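Local coordinates for secretory-abundant heat soluble protein 1 (Ramazzottius varieornatus, PDB 5XN9), which acts as a secreted, heat-soluble molecular shield that supports desiccation tolerance when water is scarce, at residues G37-F42 / P59-K64. Residues are numbered along the deposited sequence; the frame is centred on the assembly and turned at random.
Sequences GNHKTF and PDKNYK
In this barrel of the fatty acid binding protein type, the linker from helix 32-35 to strand 42-48 meets the turn between strands 51-58 and 63-69 through His-39 and Asp-60. This is a His-carboxylate hydrogen bond at the protein surface. ND1 of His-39 donates to OD2 of Asp-60 over 2.9 Å, nearly straight at 173°. The oxygen lies in the ring plane and uses its anti lone pair. The carboxylate plane stands at 88° to the ring. In His-39 CG is anti to the carbonyl carbon (chi1 -71°), which places it 3.9 Å from OD2 of Asp-60. A second link runs through water. One molecule donates to Lys-40 O at 2.7 Å and accepts from Asp-60 N at 2.9 Å. The Pro-59 ring packs against the same carbonyl, CD 3.5 Å from Lys-40 O. Pro-59 CG lies 3.9 Å from Phe-42 CE1, the side chains crossing at about a right angle. Arg-132 NH2 hydrogen-bonds to His-39 O, which also accepts from Thr-41 OG1 at 2.8 Å. An alanine in place of His-39 would probably leave Asp-60 OD2 without its imidazole partner and the carboxylate freer to turn. The 3-10 turn 59-61 is tied to the linker by one direct bond and one water bridge. Asp-60 would tend to favour a protonated ring; Lys-61 NZ, 5.2 Å from His-39 NE2, would probably oppose it.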
loop_
_atom_site.group_PDB
_atom_site.type_symbol
_atom_site.label_atom_id
_atom_site.label_comp_id
_atom_site.label_asym_id
_atom_site.label_seq_id
_atom_site.Cartn_x
_atom_site.Cartn_y
_atom_site.Cartn_z
ATOM N N GLY A 37 -6.528 14.312 -0.991
ATOM C CA GLY A 37 -6.710 14.349 -2.422
ATOM C C GLY A 37 -6.450 12.997 -3.059
ATOM O O GLY A 37 -6.422 11.947 -2.405
ATOM N N ASN A 38 -6.245 13.033 -4.376
ATOM C CA ASN A 38 -6.109 11.827 -5.173
ATOM C C ASN A 38 -4.969 12.039 -6.172
ATOM O O ASN A 38 -5.176 12.203 -7.370
ATOM C CB ASN A 38 -7.424 11.483 -5.874
ATOM C CG ASN A 38 -7.357 10.184 -6.648
ATOM O OD1 ASN A 38 -6.416 9.410 -6.502
ATOM N ND2 ASN A 38 -8.365 9.938 -7.476
ATOM N N HIS A 39 -3.741 12.036 -5.670
ATOM C CA HIS A 39 -2.587 12.212 -6.539
ATOM C C HIS A 39 -2.187 10.884 -7.156
ATOM O O HIS A 39 -2.285 9.830 -6.518
ATOM C CB HIS A 39 -1.418 12.813 -5.766
ATOM C CG HIS A 39 -1.625 14.248 -5.400
ATOM N ND1 HIS A 39 -1.281 15.289 -6.239
ATOM C CD2 HIS A 39 -2.168 14.817 -4.297
ATOM C CE1 HIS A 39 -1.592 16.435 -5.661
ATOM N NE2 HIS A 39 -2.134 16.177 -4.483
ATOM N N LYS A 40 -1.739 10.942 -8.408
ATOM C CA LYS A 40 -1.365 9.745 -9.150
ATOM C C LYS A 40 -0.334 8.929 -8.381
ATOM O O LYS A 40 0.733 9.432 -8.010
ATOM C CB LYS A 40 -0.810 10.161 -10.514
ATOM C CG LYS A 40 -0.373 9.011 -11.403
ATOM C CD LYS A 40 -1.514 8.067 -11.714
ATOM C CE LYS A 40 -2.610 8.741 -12.518
ATOM N NZ LYS A 40 -3.555 7.735 -13.082
ATOM N N THR A 41 -0.670 7.668 -8.142
ATOM C CA THR A 41 0.112 6.781 -7.297
ATOM C C THR A 41 0.320 5.475 -8.042
ATOM O O THR A 41 -0.598 4.974 -8.700
ATOM C CB THR A 41 -0.639 6.508 -5.976
ATOM O OG1 THR A 41 -0.849 7.753 -5.290
ATOM C CG2 THR A 41 0.126 5.531 -5.067
ATOM N N PHE A 42 1.525 4.930 -7.938
ATOM C CA PHE A 42 1.870 3.668 -8.567
ATOM C C PHE A 42 2.309 2.671 -7.504
ATOM O O PHE A 42 3.067 3.015 -6.589
ATOM C CB PHE A 42 3.004 3.858 -9.578
ATOM C CG PHE A 42 2.669 4.796 -10.689
ATOM C CD1 PHE A 42 2.867 6.160 -10.542
ATOM C CD2 PHE A 42 2.160 4.319 -11.885
ATOM C CE1 PHE A 42 2.554 7.040 -11.576
ATOM C CE2 PHE A 42 1.850 5.184 -12.920
ATOM C CZ PHE A 42 2.043 6.548 -12.766
ATOM N N PRO A 59 4.651 10.525 -7.941
ATOM C CA PRO A 59 5.578 11.478 -8.574
ATOM C C PRO A 59 5.302 12.939 -8.248
ATOM O O PRO A 59 6.263 13.701 -8.071
ATOM C CB PRO A 59 5.426 11.167 -10.066
ATOM C CG PRO A 59 5.013 9.719 -10.091
ATOM C CD PRO A 59 4.117 9.543 -8.902
ATOM N N ASP A 60 4.025 13.352 -8.141
ATOM C CA ASP A 60 3.716 14.744 -7.808
ATOM C C ASP A 60 4.362 15.140 -6.496
ATOM O O ASP A 60 4.705 16.314 -6.299
ATOM C CB ASP A 60 2.209 14.953 -7.598
ATOM C CG ASP A 60 1.407 14.990 -8.879
ATOM O OD1 ASP A 60 1.983 15.108 -9.979
ATOM O OD2 ASP A 60 0.153 14.963 -8.751
ATOM N N LYS A 61 4.506 14.180 -5.575
ATOM C CA LYS A 61 5.031 14.400 -4.235
ATOM C C LYS A 61 6.487 13.979 -4.097
ATOM O O LYS A 61 7.009 13.945 -2.978
ATOM C CB LYS A 61 4.169 13.656 -3.207
ATOM C CG LYS A 61 2.783 14.261 -2.990
ATOM C CD LYS A 61 2.887 15.597 -2.302
ATOM C CE LYS A 61 1.525 16.123 -1.891
ATOM N NZ LYS A 61 1.659 17.362 -1.085
ATOM N N ASN A 62 7.153 13.649 -5.203
ATOM C CA ASN A 62 8.575 13.298 -5.176
ATOM C C ASN A 62 8.848 12.146 -4.218
ATOM O O ASN A 62 9.851 12.124 -3.501
ATOM C CB ASN A 62 9.408 14.529 -4.842
ATOM C CG ASN A 62 9.128 15.642 -5.796
ATOM O OD1 ASN A 62 8.586 16.701 -5.436
ATOM N ND2 ASN A 62 9.405 15.379 -7.050
ATOM N N TYR A 63 7.930 11.194 -4.193
ATOM C CA TYR A 63 7.972 10.088 -3.251
ATOM C C TYR A 63 8.207 8.785 -3.994
ATOM O O TYR A 63 7.469 8.452 -4.927
ATOM C CB TYR A 63 6.672 9.979 -2.455
ATOM C CG TYR A 63 6.747 8.870 -1.440
ATOM C CD1 TYR A 63 7.402 9.062 -0.233
ATOM C CD2 TYR A 63 6.208 7.613 -1.702
ATOM C CE1 TYR A 63 7.498 8.051 0.693
ATOM C CE2 TYR A 63 6.294 6.594 -0.773
ATOM C CZ TYR A 63 6.941 6.824 0.420
ATOM O OH TYR A 63 7.048 5.822 1.351
ATOM N N LYS A 64 9.185 8.023 -3.529
ATOM C CA LYS A 64 9.438 6.697 -4.068
ATOM C C LYS A 64 10.036 5.875 -2.940
ATOM O O LYS A 64 11.010 6.299 -2.309
ATOM C CB LYS A 64 10.398 6.766 -5.268
ATOM C CG LYS A 64 10.540 5.445 -6.031
ATOM C CD LYS A 64 11.572 5.538 -7.152
ATOM C CE LYS A 64 11.011 6.243 -8.372
ATOM N NZ LYS A 64 11.940 6.139 -9.530
HETATM O O HOH W 1 1.613 11.934 -8.686
#